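Local coordinates for core protein P7 (Pseudomonas phage phi12, PDB 2Q82) that is a structural protein of the phage core that probably assists capsid assembly, built as a compact alpha/beta domain around a parallel sheet, at residues A[27-32]-A[86-91]; A[41-46]-A[60-65]. All blocks are in the same frame, centred on the assembly; numbering follows the deposited sequence.

Overall arrangement
From the N terminus, helix 15-23 leads into strand 25-30, the middle strand of a parallel sheet. The chain next reaches the sheet edge with strand 42-45, passes helix 49-52 and returns in strand 59-63 between the first two strands; interaction 2 closes this short loop of 13 residues between 41-46 and 60-65. After helix 68-76 the chain crosses to the other side of the central strand as strand 84-89, where interaction 1 closes a longer loop of 53 residues. Interaction 2 is therefore nested inside interaction 1. Strand 25-30 joins them, since Met-29 and His-31 are probably hydrogen-bonded through their backbones to Leu-63, and the two centres lie about 8 Å apart.

Interaction 1 of 2, residues A[27-32]-A[86-91]; sequences MVMSHN and IRVVDV
Ile-86 meets Met-27 at the start of this parallel strand pair, their side chains lying alongside each other and pointing the same way. The selenomethionine is bent at chi2 (-82°) and chi3 (97°), which brings its methyl CE to 3.7 Å from Ile-86 CD1. In the backbone beside this pair, Ile-86 O accepts the N-H of Val-28 at 2.8 Å from Val-28 N, with the donor tilted from the carbonyl plane, and also receives a CA-H...O contact from Met-27.

Arg-87 faces the other side of the sheet, as does Val-28. Its guanidinium takes no part across the strands; NH1 is hydrogen-bonded to Leu-107 O.

Val-88 gives its N-H to Val-28 O over 2.9 Å from Val-88 N in a nearly straight bond (172°), so the peptide groups flanking Val-28 are both tied to the neighbouring strand. Its two methyls divide the work on the face of Met-27 and Met-29. CG1 approaches Met-27 CB at 3.9 Å, the two side chains crossing at about a right angle, while CG2 sits 3.8 Å from Met-29 CB. Here the strands begin to part, and a water fills in: it accepts from Ser-30 N and donates to Val-88 O, 2.8 Å from that oxygen.

Beyond Asp-90 the backbone stays apart from 27-32, but the side chain of Val-91 points toward it. Met-29 reaches it with an extended chain, placing CE 3.8 Å from Val-91 CB and equally near CG1. Met-112 of helix 112-127 packs on both Val-88 and Val-91.

Two direct backbone bonds thus hold the near end, the water takes the place of the next where the strands diverge, and the apolar side chains of Met-29 and Val-91 carry the contact on past the ladder.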
HETATM    1  N   MSE A  27       3.502  10.326  -7.896  1.00 27.25           N
HETATM    2  CA  MSE A  27       4.845  10.439  -8.444  1.00 31.21           C
HETATM    3  C   MSE A  27       5.792   9.890  -7.433  1.00 26.81           C
HETATM    4  O   MSE A  27       5.670  10.106  -6.231  1.00 23.54           O
HETATM    5  CB  MSE A  27       5.371  11.840  -8.692  1.00 39.62           C
HETATM    6  CG  MSE A  27       4.427  12.910  -8.994  1.00 56.39           C
HETATM    7 SE   MSE A  27       3.969  12.874 -10.813  1.00 69.87          SE
HETATM    8  CE  MSE A  27       2.403  11.910 -10.383  1.00 73.56           C
ATOM      9  N   VAL A  28       6.805   9.257  -7.993  1.00 24.50           N
ATOM     10  CA  VAL A  28       7.829   8.608  -7.248  1.00 23.38           C
ATOM     11  C   VAL A  28       9.194   9.110  -7.648  1.00 24.41           C
ATOM     12  O   VAL A  28       9.574   9.069  -8.813  1.00 22.65           O
ATOM     13  CB  VAL A  28       7.715   7.139  -7.489  1.00 23.21           C
ATOM     14  CG1 VAL A  28       8.976   6.459  -7.131  1.00 25.80           C
ATOM     15  CG2 VAL A  28       6.559   6.612  -6.694  1.00 21.06           C
HETATM   16  N   MSE A  29       9.950   9.544  -6.653  1.00 23.19           N
HETATM   17  CA  MSE A  29      11.257  10.105  -6.914  1.00 24.79           C
HETATM   18  C   MSE A  29      12.434   9.412  -6.218  1.00 24.35           C
HETATM   19  O   MSE A  29      12.478   9.346  -4.993  1.00 21.03           O
HETATM   20  CB  MSE A  29      11.217  11.583  -6.520  1.00 27.23           C
HETATM   21  CG  MSE A  29      12.542  12.286  -6.521  1.00 35.78           C
HETATM   22 SE   MSE A  29      12.478  14.007  -5.581  1.00 38.18          SE
HETATM   23  CE  MSE A  29      14.340  14.493  -5.920  1.00 45.19           C
ATOM     24  N   SER A  30      13.382   8.910  -7.013  1.00 22.08           N
ATOM     25  CA  SER A  30      14.574   8.263  -6.480  1.00 23.71           C
ATOM     26  C   SER A  30      15.502   9.349  -5.968  1.00 26.32           C
ATOM     27  O   SER A  30      15.966  10.192  -6.741  1.00 25.81           O
ATOM     28  CB  SER A  30      15.299   7.470  -7.547  1.00 22.52           C
ATOM     29  OG  SER A  30      16.507   6.943  -7.022  1.00 24.28           O
ATOM     30  N   HIS A  31      15.804   9.304  -4.675  1.00 27.28           N
ATOM     31  CA  HIS A  31      16.622  10.349  -4.096  1.00 29.64           C
ATOM     32  C   HIS A  31      17.046  10.096  -2.651  1.00 30.31           C
ATOM     33  O   HIS A  31      16.231   9.718  -1.814  1.00 30.58           O
ATOM     34  CB  HIS A  31      15.823  11.646  -4.176  1.00 28.16           C
ATOM     35  CG  HIS A  31      16.460  12.808  -3.495  1.00 31.21           C
ATOM     36  ND1 HIS A  31      17.523  13.508  -4.046  1.00 31.29           N
ATOM     37  CD2 HIS A  31      16.180  13.427  -2.332  1.00 30.91           C
ATOM     38  CE1 HIS A  31      17.853  14.498  -3.251  1.00 33.16           C
ATOM     39  NE2 HIS A  31      17.053  14.477  -2.191  1.00 33.19           N
ATOM     40  N   ASN A  32      18.332  10.308  -2.382  1.00 30.76           N
ATOM     41  CA  ASN A  32      18.896  10.165  -1.040  1.00 32.57           C
ATOM     42  C   ASN A  32      19.267  11.558  -0.608  1.00 34.09           C
ATOM     43  O   ASN A  32      19.839  12.304  -1.395  1.00 34.63           O
ATOM     44  CB  ASN A  32      20.180   9.349  -1.046  1.00 29.59           C
ATOM     45  CG  ASN A  32      19.932   7.886  -1.204  1.00 29.19           C
ATOM     46  OD1 ASN A  32      19.130   7.308  -0.480  1.00 32.23           O
ATOM     47  ND2 ASN A  32      20.626   7.268  -2.143  1.00 27.51           N
ATOM     48  N   ILE A  86       4.286   7.026 -11.300  1.00 25.09           N
ATOM     49  CA  ILE A  86       5.010   7.716 -12.326  1.00 25.82           C
ATOM     50  C   ILE A  86       6.381   8.005 -11.754  1.00 24.47           C
ATOM     51  O   ILE A  86       6.497   8.689 -10.737  1.00 23.16           O
ATOM     52  CB  ILE A  86       4.334   9.039 -12.657  1.00 27.45           C
ATOM     53  CG1 ILE A  86       3.026   8.794 -13.415  1.00 30.55           C
ATOM     54  CG2 ILE A  86       5.274   9.892 -13.445  1.00 29.84           C
ATOM     55  CD1 ILE A  86       2.100  10.004 -13.488  1.00 33.17           C
ATOM     56  N   ARG A  87       7.420   7.506 -12.407  1.00 20.78           N
ATOM     57  CA  ARG A  87       8.770   7.733 -11.931  1.00 23.18           C
ATOM     58  C   ARG A  87       9.286   9.069 -12.438  1.00 24.89           C
ATOM     59  O   ARG A  87       9.344   9.293 -13.645  1.00 22.30           O
ATOM     60  CB  ARG A  87       9.661   6.621 -12.424  1.00 24.91           C
ATOM     61  CG  ARG A  87      11.098   6.792 -12.084  1.00 26.75           C
ATOM     62  CD  ARG A  87      11.843   5.630 -12.660  1.00 31.13           C
ATOM     63  NE  ARG A  87      13.273   5.828 -12.557  1.00 33.35           N
ATOM     64  CZ  ARG A  87      14.169   5.105 -13.214  1.00 34.56           C
ATOM     65  NH1 ARG A  87      13.781   4.132 -14.025  1.00 33.95           N
ATOM     66  NH2 ARG A  87      15.456   5.367 -13.066  1.00 33.21           N
ATOM     67  N   VAL A  88       9.669   9.957 -11.527  1.00 22.27           N
ATOM     68  CA  VAL A  88      10.145  11.253 -11.971  1.00 23.10           C
ATOM     69  C   VAL A  88      11.616  11.537 -11.804  1.00 22.82           C
ATOM     70  O   VAL A  88      12.264  11.136 -10.837  1.00 22.12           O
ATOM     71  CB  VAL A  88       9.373  12.408 -11.320  1.00 21.67           C
ATOM     72  CG1 VAL A  88       7.914  12.297 -11.662  1.00 24.73           C
ATOM     73  CG2 VAL A  88       9.583  12.408  -9.818  1.00 20.73           C
ATOM     74  N   VAL A  89      12.123  12.267 -12.781  1.00 22.37           N
ATOM     75  CA  VAL A  89      13.506  12.662 -12.801  1.00 25.46           C
ATOM     76  C   VAL A  89      13.626  14.137 -13.134  1.00 25.20           C
ATOM     77  O   VAL A  89      12.643  14.816 -13.394  1.00 25.48           O
ATOM     78  CB  VAL A  89      14.302  11.861 -13.829  1.00 26.02           C
ATOM     79  CG1 VAL A  89      14.383  10.412 -13.386  1.00 26.69           C
ATOM     80  CG2 VAL A  89      13.656  11.974 -15.207  1.00 26.24           C
ATOM     81  N   ASP A  90      14.864  14.601 -13.129  1.00 23.58           N
ATOM     82  CA  ASP A  90      15.195  15.973 -13.431  1.00 26.09           C
ATOM     83  C   ASP A  90      14.653  16.933 -12.407  1.00 28.01           C
ATOM     84  O   ASP A  90      14.363  18.078 -12.726  1.00 27.95           O
ATOM     85  CB  ASP A  90      14.683  16.376 -14.811  1.00 27.06           C
ATOM     86  CG  ASP A  90      15.374  15.627 -15.926  1.00 29.65           C
ATOM     87  OD1 ASP A  90      16.537  15.210 -15.737  1.00 32.10           O
ATOM     88  OD2 ASP A  90      14.759  15.474 -16.999  1.00 31.22           O
ATOM     89  N   VAL A  91      14.485  16.465 -11.171  1.00 26.36           N
ATOM     90  CA  VAL A  91      14.019  17.353 -10.121  1.00 28.67           C
ATOM     91  C   VAL A  91      15.292  18.090  -9.723  1.00 29.07           C
ATOM     92  O   VAL A  91      16.319  17.475  -9.464  1.00 26.54           O
ATOM     93  CB  VAL A  91      13.461  16.589  -8.933  1.00 28.74           C
ATOM     94  CG1 VAL A  91      13.145  17.561  -7.821  1.00 28.03           C
ATOM     95  CG2 VAL A  91      12.196  15.830  -9.351  1.00 28.40           C
TER
HETATM   96  O   HOH W   1      13.381   8.840  -9.782  1.00 26.41           O

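Interaction 2 of 2, residues A[41-46]-A[60-65]; sequences FNVMRV and VAVLGD
Val-62 O, near the C-terminal end of the pair, receives the N-H of Val-46 at 3.0 Å from Val-46 N and a CA-H...O contact from Arg-45. The ladder continues back along the strands: Val-62 N donates to Met-44 O in an almost straight bond (177°), Met-44 N to Val-60 O, and Val-60 N to Asn-42 O at 2.8 Å.

On the face of Val-43, Val-60 and Val-62, Val-43 spans the other two: CG1, anti to the backbone N (chi1 174°), reaches Val-62 CG2 at 3.8 Å, and CG2 lies near Val-60 CB. At the N-terminal end of the pair the Phe-41 side chain crosses that of Val-60 at about a right angle, CD2 3.7 Å from Val-60 CG2, and the ring packs on helix 112-127.

Arg-45 extends from the same face and bends at chi3 (-67°), which turns NE off the extended line; Val-62 CG1 lies over one face of the guanidinium, 3.8 Å from NH2. Arg-45 NH1 and Gly-64 N, 3.2 Å apart near the guanidinium plane, are both donors and not bonded; Gly-64 N gives its N-H to a water that donates to Val-46 O. NH2 is hydrogen-bonded to Gly-33 O and His-31 O.

On the face of Ala-61, Val-46 CG2 rests on Ala-61 CB and Leu-63 CD1, 3.8 Å from the latter, and Leu-70 of helix 68-76 touches both Val-46 and Leu-63. Consecutive strands 42-45 and 59-63, parallel neighbours joined through helix 49-52, make a beta-alpha-beta crossover at the edge of the five-stranded parallel sheet.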
ATOM      1  N   PHE A  41       3.201  20.583  -5.006  1.00 34.22           N
ATOM      2  CA  PHE A  41       3.221  19.176  -4.628  1.00 33.77           C
ATOM      3  C   PHE A  41       3.574  18.940  -3.190  1.00 36.03           C
ATOM      4  O   PHE A  41       4.441  19.613  -2.649  1.00 35.22           O
ATOM      5  CB  PHE A  41       4.233  18.394  -5.446  1.00 28.80           C
ATOM      6  CG  PHE A  41       3.741  18.034  -6.773  1.00 28.87           C
ATOM      7  CD1 PHE A  41       3.779  18.960  -7.810  1.00 28.83           C
ATOM      8  CD2 PHE A  41       3.177  16.789  -6.992  1.00 27.81           C
ATOM      9  CE1 PHE A  41       3.240  18.652  -9.044  1.00 28.58           C
ATOM     10  CE2 PHE A  41       2.635  16.464  -8.216  1.00 27.14           C
ATOM     11  CZ  PHE A  41       2.665  17.393  -9.256  1.00 28.04           C
ATOM     12  N   ASN A  42       2.921  17.968  -2.567  1.00 38.37           N
ATOM     13  CA  ASN A  42       3.291  17.629  -1.207  1.00 41.07           C
ATOM     14  C   ASN A  42       4.449  16.681  -1.433  1.00 39.08           C
ATOM     15  O   ASN A  42       4.343  15.747  -2.219  1.00 40.80           O
ATOM     16  CB  ASN A  42       2.172  16.909  -0.484  1.00 45.43           C
ATOM     17  CG  ASN A  42       0.957  17.770  -0.325  1.00 50.23           C
ATOM     18  OD1 ASN A  42       1.055  18.927   0.069  1.00 49.57           O
ATOM     19  ND2 ASN A  42      -0.203  17.211  -0.629  1.00 52.62           N
ATOM     20  N   VAL A  43       5.557  16.925  -0.759  1.00 36.39           N
ATOM     21  CA  VAL A  43       6.727  16.101  -0.946  1.00 34.88           C
ATOM     22  C   VAL A  43       7.060  15.356   0.325  1.00 37.04           C
ATOM     23  O   VAL A  43       7.021  15.927   1.409  1.00 35.07           O
ATOM     24  CB  VAL A  43       7.894  16.958  -1.375  1.00 32.55           C
ATOM     25  CG1 VAL A  43       9.161  16.140  -1.423  1.00 30.94           C
ATOM     26  CG2 VAL A  43       7.588  17.550  -2.733  1.00 29.68           C
HETATM   27  N   MSE A  44       7.424  14.090   0.213  1.00 38.63           N
HETATM   28  CA  MSE A  44       7.643  13.381   1.441  1.00 43.90           C
HETATM   29  C   MSE A  44       8.444  12.103   1.316  1.00 36.68           C
HETATM   30  O   MSE A  44       8.146  11.259   0.475  1.00 30.94           O
HETATM   31  CB  MSE A  44       6.274  13.088   2.024  1.00 59.63           C
HETATM   32  CG  MSE A  44       6.281  12.467   3.367  1.00 86.24           C
HETATM   33 SE   MSE A  44       6.201  13.659   4.920  1.00104.96          SE
HETATM   34  CE  MSE A  44       6.325  15.466   4.195  1.00115.81           C
ATOM     35  N   ARG A  45       9.460  11.955   2.157  1.00 28.99           N
ATOM     36  CA  ARG A  45      10.244  10.741   2.102  1.00 27.83           C
ATOM     37  C   ARG A  45       9.433   9.600   2.726  1.00 26.50           C
ATOM     38  O   ARG A  45       8.831   9.759   3.789  1.00 25.70           O
ATOM     39  CB  ARG A  45      11.567  10.896   2.844  1.00 26.97           C
ATOM     40  CG  ARG A  45      12.401   9.634   2.804  1.00 28.25           C
ATOM     41  CD  ARG A  45      13.799   9.859   3.315  1.00 29.48           C
ATOM     42  NE  ARG A  45      14.585  10.726   2.446  1.00 28.09           N
ATOM     43  CZ  ARG A  45      15.030  10.389   1.238  1.00 28.91           C
ATOM     44  NH1 ARG A  45      14.768   9.196   0.728  1.00 28.89           N
ATOM     45  NH2 ARG A  45      15.760  11.243   0.541  1.00 27.28           N
ATOM     46  N   VAL A  46       9.408   8.456   2.055  1.00 24.22           N
ATOM     47  CA  VAL A  46       8.665   7.310   2.555  1.00 23.74           C
ATOM     48  C   VAL A  46       9.394   6.010   2.305  1.00 24.01           C
ATOM     49  O   VAL A  46      10.291   5.934   1.474  1.00 24.44           O
ATOM     50  CB  VAL A  46       7.284   7.150   1.893  1.00 23.48           C
ATOM     51  CG1 VAL A  46       6.458   8.393   2.079  1.00 25.36           C
ATOM     52  CG2 VAL A  46       7.451   6.828   0.408  1.00 22.81           C
ATOM     53  N   VAL A  60       4.554  13.792  -4.160  1.00 28.21           N
ATOM     54  CA  VAL A  60       5.779  13.196  -4.670  1.00 25.79           C
ATOM     55  C   VAL A  60       6.318  12.383  -3.495  1.00 26.47           C
ATOM     56  O   VAL A  60       6.626  12.928  -2.441  1.00 27.30           O
ATOM     57  CB  VAL A  60       6.838  14.215  -5.074  1.00 23.74           C
ATOM     58  CG1 VAL A  60       8.135  13.495  -5.427  1.00 23.67           C
ATOM     59  CG2 VAL A  60       6.348  15.010  -6.271  1.00 24.17           C
ATOM     60  N   ALA A  61       6.378  11.068  -3.670  1.00 23.65           N
ATOM     61  CA  ALA A  61       6.912  10.197  -2.643  1.00 23.90           C
ATOM     62  C   ALA A  61       8.380  10.037  -2.991  1.00 24.58           C
ATOM     63  O   ALA A  61       8.722   9.654  -4.108  1.00 23.97           O
ATOM     64  CB  ALA A  61       6.222   8.849  -2.669  1.00 23.38           C
ATOM     65  N   VAL A  62       9.238  10.344  -2.021  1.00 22.00           N
ATOM     66  CA  VAL A  62      10.673  10.269  -2.199  1.00 19.73           C
ATOM     67  C   VAL A  62      11.233   8.983  -1.630  1.00 23.28           C
ATOM     68  O   VAL A  62      11.082   8.695  -0.442  1.00 22.63           O
ATOM     69  CB  VAL A  62      11.364  11.453  -1.521  1.00 21.56           C
ATOM     70  CG1 VAL A  62      12.851  11.449  -1.845  1.00 22.27           C
ATOM     71  CG2 VAL A  62      10.718  12.747  -1.976  1.00 20.98           C
ATOM     72  N   LEU A  63      11.894   8.228  -2.497  1.00 20.79           N
ATOM     73  CA  LEU A  63      12.483   6.971  -2.110  1.00 23.12           C
ATOM     74  C   LEU A  63      13.979   6.931  -2.214  1.00 24.87           C
ATOM     75  O   LEU A  63      14.546   7.237  -3.252  1.00 24.64           O
ATOM     76  CB  LEU A  63      11.925   5.852  -3.008  1.00 23.06           C
ATOM     77  CG  LEU A  63      10.541   5.318  -2.611  1.00 25.52           C
ATOM     78  CD1 LEU A  63       9.545   6.364  -2.734  1.00 26.21           C
ATOM     79  CD2 LEU A  63      10.156   4.180  -3.471  1.00 26.44           C
ATOM     80  N   GLY A  64      14.622   6.567  -1.117  1.00 27.53           N
ATOM     81  CA  GLY A  64      16.068   6.422  -1.122  1.00 27.35           C
ATOM     82  C   GLY A  64      16.428   4.980  -0.801  1.00 30.90           C
ATOM     83  O   GLY A  64      15.588   4.077  -0.798  1.00 28.50           O
ATOM     84  N   ASP A  65      17.700   4.758  -0.519  1.00 29.60           N
ATOM     85  CA  ASP A  65      18.181   3.435  -0.203  1.00 33.77           C
ATOM     86  C   ASP A  65      17.397   2.747   0.866  1.00 32.39           C
ATOM     87  O   ASP A  65      17.301   1.534   0.856  1.00 33.34           O
ATOM     88  CB  ASP A  65      19.615   3.535   0.248  1.00 38.03           C
ATOM     89  CG  ASP A  65      20.547   3.689  -0.905  1.00 44.29           C
ATOM     90  OD1 ASP A  65      20.244   4.376  -1.878  1.00 46.34           O
ATOM     91  OD2 ASP A  65      21.632   3.124  -0.856  1.00 50.18           O
TER
HETATM   92  O   HOH W   2      13.107   6.803   1.450  1.00 24.62           O